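PDB 3TSA: NDP-rhamnosyltransferase from Saccharopolyspora spinosa, which belongs to the glycosyltransferases of the GT-B fold, which are built from two Rossmann-like domains facing each other across a cleft. Local coordinates for residues 309-314 and 320-325; 302-307 and 368-373. All coordinates share one frame; numbering follows the deposited sequence.

Contact 1: residues 309-314 and 320-325; sequences QLVLPQ and DYARNL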
loop_
_atom_site.group_PDB
_atom_site.type_symbol
_atom_site.label_atom_id
_atom_site.label_comp_id
_atom_site.label_asym_id
_atom_site.label_seq_id
_atom_site.Cartn_x
_atom_site.Cartn_y
_atom_site.Cartn_z
ATOM N N GLN A 309 6.915 19.320 19.281
ATOM C CA GLN A 309 7.969 19.427 18.306
ATOM C C GLN A 309 8.764 20.690 18.492
ATOM O O GLN A 309 8.250 21.735 18.864
ATOM C CB GLN A 309 7.449 19.404 16.843
ATOM C CG GLN A 309 6.615 18.146 16.542
ATOM C CD GLN A 309 5.244 18.489 16.060
ATOM O OE1 GLN A 309 4.240 18.134 16.686
ATOM N NE2 GLN A 309 5.180 19.216 14.972
ATOM N N LEU A 310 10.046 20.537 18.224
ATOM C CA LEU A 310 10.948 21.706 18.092
ATOM C C LEU A 310 11.207 21.794 16.567
ATOM O O LEU A 310 11.764 20.867 16.006
ATOM C CB LEU A 310 12.215 21.338 18.793
ATOM C CG LEU A 310 13.060 22.484 19.381
ATOM C CD1 LEU A 310 14.405 22.104 20.003
ATOM C CD2 LEU A 310 13.041 23.756 18.694
ATOM N N VAL A 311 10.845 22.931 15.949
ATOM C CA VAL A 311 10.714 22.982 14.504
ATOM C C VAL A 311 11.771 23.944 13.970
ATOM O O VAL A 311 11.924 25.035 14.499
ATOM C CB VAL A 311 9.328 23.470 14.060
ATOM C CG1 VAL A 311 9.181 23.212 12.536
ATOM C CG2 VAL A 311 8.187 22.654 14.787
ATOM N N LEU A 312 12.553 23.461 13.026
ATOM C CA LEU A 312 13.556 24.340 12.355
ATOM C C LEU A 312 13.128 24.519 10.938
ATOM O O LEU A 312 13.629 23.898 10.004
ATOM C CB LEU A 312 14.916 23.658 12.443
ATOM C CG LEU A 312 15.649 23.365 13.787
ATOM C CD1 LEU A 312 14.939 22.467 14.672
ATOM C CD2 LEU A 312 16.931 22.626 13.356
ATOM N N PRO A 313 12.182 25.457 10.683
ATOM C CA PRO A 313 11.671 25.556 9.322
ATOM C C PRO A 313 12.732 26.044 8.304
ATOM O O PRO A 313 13.658 26.785 8.700
ATOM C CB PRO A 313 10.579 26.653 9.469
ATOM C CG PRO A 313 11.063 27.527 10.683
ATOM C CD PRO A 313 11.599 26.446 11.604
ATOM N N GLN A 314 12.571 25.598 7.090
ATOM C CA GLN A 314 13.545 25.858 6.004
ATOM C C GLN A 314 12.916 26.522 4.795
ATOM O O GLN A 314 13.486 27.466 4.209
ATOM C CB GLN A 314 14.249 24.539 5.597
ATOM C CG GLN A 314 14.882 23.778 6.752
ATOM C CD GLN A 314 16.001 24.574 7.458
ATOM O OE1 GLN A 314 16.106 24.520 8.683
ATOM N NE2 GLN A 314 16.799 25.316 6.685
ATOM N N ASP A 320 5.113 28.832 8.428
ATOM C CA ASP A 320 3.735 28.893 8.906
ATOM C C ASP A 320 3.425 27.786 9.879
ATOM O O ASP A 320 2.930 28.082 10.975
ATOM C CB ASP A 320 2.796 28.837 7.684
ATOM C CG ASP A 320 2.872 30.141 6.892
ATOM O OD1 ASP A 320 2.248 31.117 7.388
ATOM O OD2 ASP A 320 3.523 30.185 5.860
ATOM N N TYR A 321 3.746 26.530 9.525
ATOM C CA TYR A 321 3.453 25.453 10.473
ATOM C C TYR A 321 4.214 25.690 11.770
ATOM O O TYR A 321 3.660 25.563 12.844
ATOM C CB TYR A 321 3.911 24.115 9.930
ATOM C CG TYR A 321 3.710 23.037 10.896
ATOM C CD1 TYR A 321 2.444 22.502 11.087
ATOM C CD2 TYR A 321 4.787 22.521 11.623
ATOM C CE1 TYR A 321 2.227 21.455 12.057
ATOM C CE2 TYR A 321 4.615 21.497 12.575
ATOM C CZ TYR A 321 3.333 20.986 12.774
ATOM O OH TYR A 321 3.094 19.962 13.655
ATOM N N ALA A 322 5.494 26.041 11.671
ATOM C CA ALA A 322 6.290 26.214 12.888
ATOM C C ALA A 322 5.719 27.313 13.835
ATOM O O ALA A 322 5.645 27.085 15.048
ATOM C CB ALA A 322 7.787 26.500 12.552
ATOM N N ARG A 323 5.384 28.480 13.275
ATOM C CA ARG A 323 4.834 29.578 14.010
ATOM C C ARG A 323 3.473 29.183 14.631
ATOM O O ARG A 323 3.204 29.521 15.820
ATOM C CB ARG A 323 4.655 30.843 13.126
ATOM C CG ARG A 323 5.937 31.580 12.802
ATOM C CD ARG A 323 5.560 32.964 12.188
ATOM N NE ARG A 323 4.733 32.858 10.946
ATOM C CZ ARG A 323 5.282 33.037 9.740
ATOM N NH1 ARG A 323 6.583 33.221 9.657
ATOM N NH2 ARG A 323 4.545 32.976 8.660
ATOM N N ASN A 324 2.708 28.430 13.873
ATOM C CA ASN A 324 1.352 28.207 14.359
ATOM C C ASN A 324 1.360 27.117 15.398
ATOM O O ASN A 324 0.637 27.208 16.409
ATOM C CB ASN A 324 0.430 27.845 13.194
ATOM C CG ASN A 324 0.257 29.050 12.196
ATOM O OD1 ASN A 324 0.733 30.202 12.429
ATOM N ND2 ASN A 324 -0.312 28.718 11.043
ATOM N N LEU A 325 2.236 26.133 15.224
ATOM C CA LEU A 325 2.424 25.103 16.253
ATOM C C LEU A 325 2.883 25.717 17.598
ATOM O O LEU A 325 2.392 25.382 18.664
ATOM C CB LEU A 325 3.505 24.123 15.786
ATOM C CG LEU A 325 3.632 22.955 16.814
ATOM C CD1 LEU A 325 2.535 21.987 16.637
ATOM C CD2 LEU A 325 4.892 22.190 16.726
#
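A322 presses its methyl group against V311, with CB of A322 3.6 Å from CG1 of V311; P313 brings its CG to within 3.9 Å of the same CB of A322. A side chain this small suits the place, because the helix backbone can come close: the CA atoms of V311 and A322 are 5.7 Å apart. V311 has a branch for each neighbour. With CG1 anti to the backbone N (chi1 -168°), CG2 of V311 is turned to L325 and meets CD2 of L325 at 3.9 Å. These contacts seat helix 318-327 on strand 309-311 in a beta-alpha-beta unit of the C-terminal Rossmann-like domain, the short axes 9.0 Å apart and inclined at 136°; strand 331-333 completes the unit, and V311 is joined to I332 by its backbone. Q309, at the start of the strand, spans two surroundings. CB of Q309 packs on CD2 of L325 at 3.8 Å, while the Q309 amide lies at the edge of the Y321 ring, nearly coplanar with it (17°). A long side chain with an apolar stem and a polar end fits here, since Y321 is buried and its hydroxyl is hydrogen-bonded to that of T303.

Contact 2: residues 302-307 and 368-373; sequences ATRLGI and DEITAM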
loop_
_atom_site.group_PDB
_atom_site.type_symbol
_atom_site.label_atom_id
_atom_site.label_comp_id
_atom_site.label_asym_id
_atom_site.label_seq_id
_atom_site.Cartn_x
_atom_site.Cartn_y
_atom_site.Cartn_z
ATOM N N ALA A 302 3.773 13.310 14.457
ATOM C CA ALA A 302 4.024 13.723 15.815
ATOM C C ALA A 302 2.718 14.316 16.431
ATOM O O ALA A 302 2.343 13.925 17.556
ATOM C CB ALA A 302 5.204 14.708 15.912
ATOM N N THR A 303 2.060 15.211 15.699
ATOM C CA THR A 303 0.918 15.985 16.262
ATOM C C THR A 303 -0.234 14.984 16.540
ATOM O O THR A 303 -0.805 14.971 17.651
ATOM C CB THR A 303 0.511 17.068 15.287
ATOM O OG1 THR A 303 1.579 17.991 15.288
ATOM C CG2 THR A 303 -0.729 17.821 15.812
ATOM N N ARG A 304 -0.458 14.077 15.592
ATOM C CA ARG A 304 -1.473 12.992 15.760
ATOM C C ARG A 304 -1.289 12.184 17.053
ATOM O O ARG A 304 -2.264 11.817 17.749
ATOM C CB ARG A 304 -1.526 12.093 14.486
ATOM C CG ARG A 304 -2.433 10.893 14.621
ATOM C CD ARG A 304 -3.910 11.215 14.908
ATOM N NE ARG A 304 -4.658 9.964 15.105
ATOM C CZ ARG A 304 -4.781 9.328 16.268
ATOM N NH1 ARG A 304 -4.228 9.821 17.385
ATOM N NH2 ARG A 304 -5.473 8.181 16.306
ATOM N N LEU A 305 -0.028 11.934 17.426
ATOM C CA LEU A 305 0.323 11.117 18.543
ATOM C C LEU A 305 0.510 11.941 19.854
ATOM O O LEU A 305 0.927 11.411 20.893
ATOM C CB LEU A 305 1.573 10.283 18.158
ATOM C CG LEU A 305 1.460 9.196 17.094
ATOM C CD1 LEU A 305 2.852 8.541 16.891
ATOM C CD2 LEU A 305 0.390 8.227 17.603
ATOM N N GLY A 306 0.304 13.248 19.779
ATOM C CA GLY A 306 0.344 14.181 20.936
ATOM C C GLY A 306 1.792 14.485 21.376
ATOM O O GLY A 306 2.020 14.798 22.532
ATOM N N ILE A 307 2.739 14.448 20.431
ATOM C CA ILE A 307 4.175 14.616 20.727
ATOM C C ILE A 307 4.598 16.046 20.302
ATOM O O ILE A 307 4.464 16.422 19.142
ATOM C CB ILE A 307 5.005 13.614 19.969
ATOM C CG1 ILE A 307 4.575 12.135 20.170
ATOM C CG2 ILE A 307 6.521 13.746 20.390
ATOM C CD1 ILE A 307 4.481 11.751 21.613
ATOM N N ASP A 368 -6.584 16.088 19.021
ATOM C CA ASP A 368 -8.077 16.019 19.068
ATOM C C ASP A 368 -8.778 16.694 17.870
ATOM O O ASP A 368 -9.886 16.217 17.481
ATOM C CB ASP A 368 -8.620 16.621 20.373
ATOM C CG ASP A 368 -8.233 15.845 21.634
ATOM O OD1 ASP A 368 -7.726 14.702 21.602
ATOM O OD2 ASP A 368 -8.502 16.354 22.733
ATOM N N GLU A 369 -8.192 17.748 17.307
ATOM C CA GLU A 369 -8.715 18.341 16.079
ATOM C C GLU A 369 -8.604 17.341 14.930
ATOM O O GLU A 369 -9.519 17.228 14.123
ATOM C CB GLU A 369 -7.946 19.611 15.721
ATOM C CG GLU A 369 -8.223 20.766 16.660
ATOM C CD GLU A 369 -7.546 22.016 16.096
ATOM O OE1 GLU A 369 -7.962 22.497 15.034
ATOM O OE2 GLU A 369 -6.579 22.457 16.735
ATOM N N ILE A 370 -7.491 16.610 14.877
ATOM C CA ILE A 370 -7.293 15.586 13.871
ATOM C C ILE A 370 -8.326 14.465 14.019
ATOM O O ILE A 370 -8.996 14.102 13.033
ATOM C CB ILE A 370 -5.861 15.009 13.909
ATOM C CG1 ILE A 370 -4.858 16.114 13.502
ATOM C CG2 ILE A 370 -5.724 13.861 12.922
ATOM C CD1 ILE A 370 -3.356 15.690 13.679
ATOM N N THR A 371 -8.446 13.950 15.203
ATOM C CA THR A 371 -9.335 12.799 15.330
ATOM C C THR A 371 -10.828 13.184 15.246
ATOM O O THR A 371 -11.672 12.294 15.179
ATOM C CB THR A 371 -9.081 12.017 16.599
ATOM O OG1 THR A 371 -9.290 12.862 17.747
ATOM C CG2 THR A 371 -7.707 11.418 16.626
ATOM N N ALA A 372 -11.162 14.470 15.235
ATOM C CA ALA A 372 -12.579 14.899 14.990
ATOM C C ALA A 372 -12.902 14.808 13.530
ATOM O O ALA A 372 -14.056 14.996 13.156
ATOM C CB ALA A 372 -12.765 16.355 15.420
ATOM N N MET A 373 -11.887 14.602 12.677
ATOM C CA MET A 373 -12.122 14.631 11.188
ATOM C C MET A 373 -12.516 13.266 10.651
ATOM O O MET A 373 -12.094 12.233 11.235
ATOM C CB MET A 373 -10.813 15.032 10.511
ATOM C CG MET A 373 -10.417 16.472 10.895
ATOM S SD MET A 373 -9.138 16.852 9.683
ATOM C CE MET A 373 -8.365 17.655 10.936
#
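The methyl of T371 sits squarely over the centre of the R304 guanidinium, CG2 of T371 lying 3.6 Å from CZ of R304. The two side chains cross at about a right angle; the methyl packs on one face of the flat cation, a van der Waals contact. T371 can offer its methyl because chi1 of 60° places CG2 anti to the carbonyl carbon, while OG1 turns back to make a weak hydrogen bond to S367 O, four residues earlier. R304 bends at chi2 (60°) and crosses I370 obliquely, CD of R304 meeting CG2 of I370 at 3.8 Å. Arginine thus suits a partly exposed seam, apolar in its stem and charged at its end. I370 points into the contact, and its other arm, ending in CD1 of I370, lies 3.8 Å from the backbone N of R304 and 4.0 Å from CG2 of T303, whose hydroxyl is bonded instead to A299 O. Just beyond, G306 closes helix 296-304 in a Schellman motif, its positive phi being readily adopted by glycine. The contact joins the end of helix 296-304 to the C-terminal part of helix 358-371, with R304 O also bonded to the S367 hydroxyl, while I370 reaches P183 and Q198 in loops that follow strands 177-180 and 195-196 of the N-terminal sheet.

In the fold
Contact 1 lies in the core of the C-terminal domain, where every touching residue is buried and a sheet strand meets the helix that follows it. Contact 2 is partly buried and brings together two helix ends far apart in sequence; its chain loop encloses contact 1. Small and branched apolar groups do most of the work inside, whereas nearer the surface an arginine stem packs on a buried isoleucine and its charged end on a threonine methyl. The two meet at T303: its methyl belongs to contact 2, while its hydroxyl faces the polar ends of contact 1. Helix 296-304 and strand 309-311 follow each other in the chain, joined by a short turn.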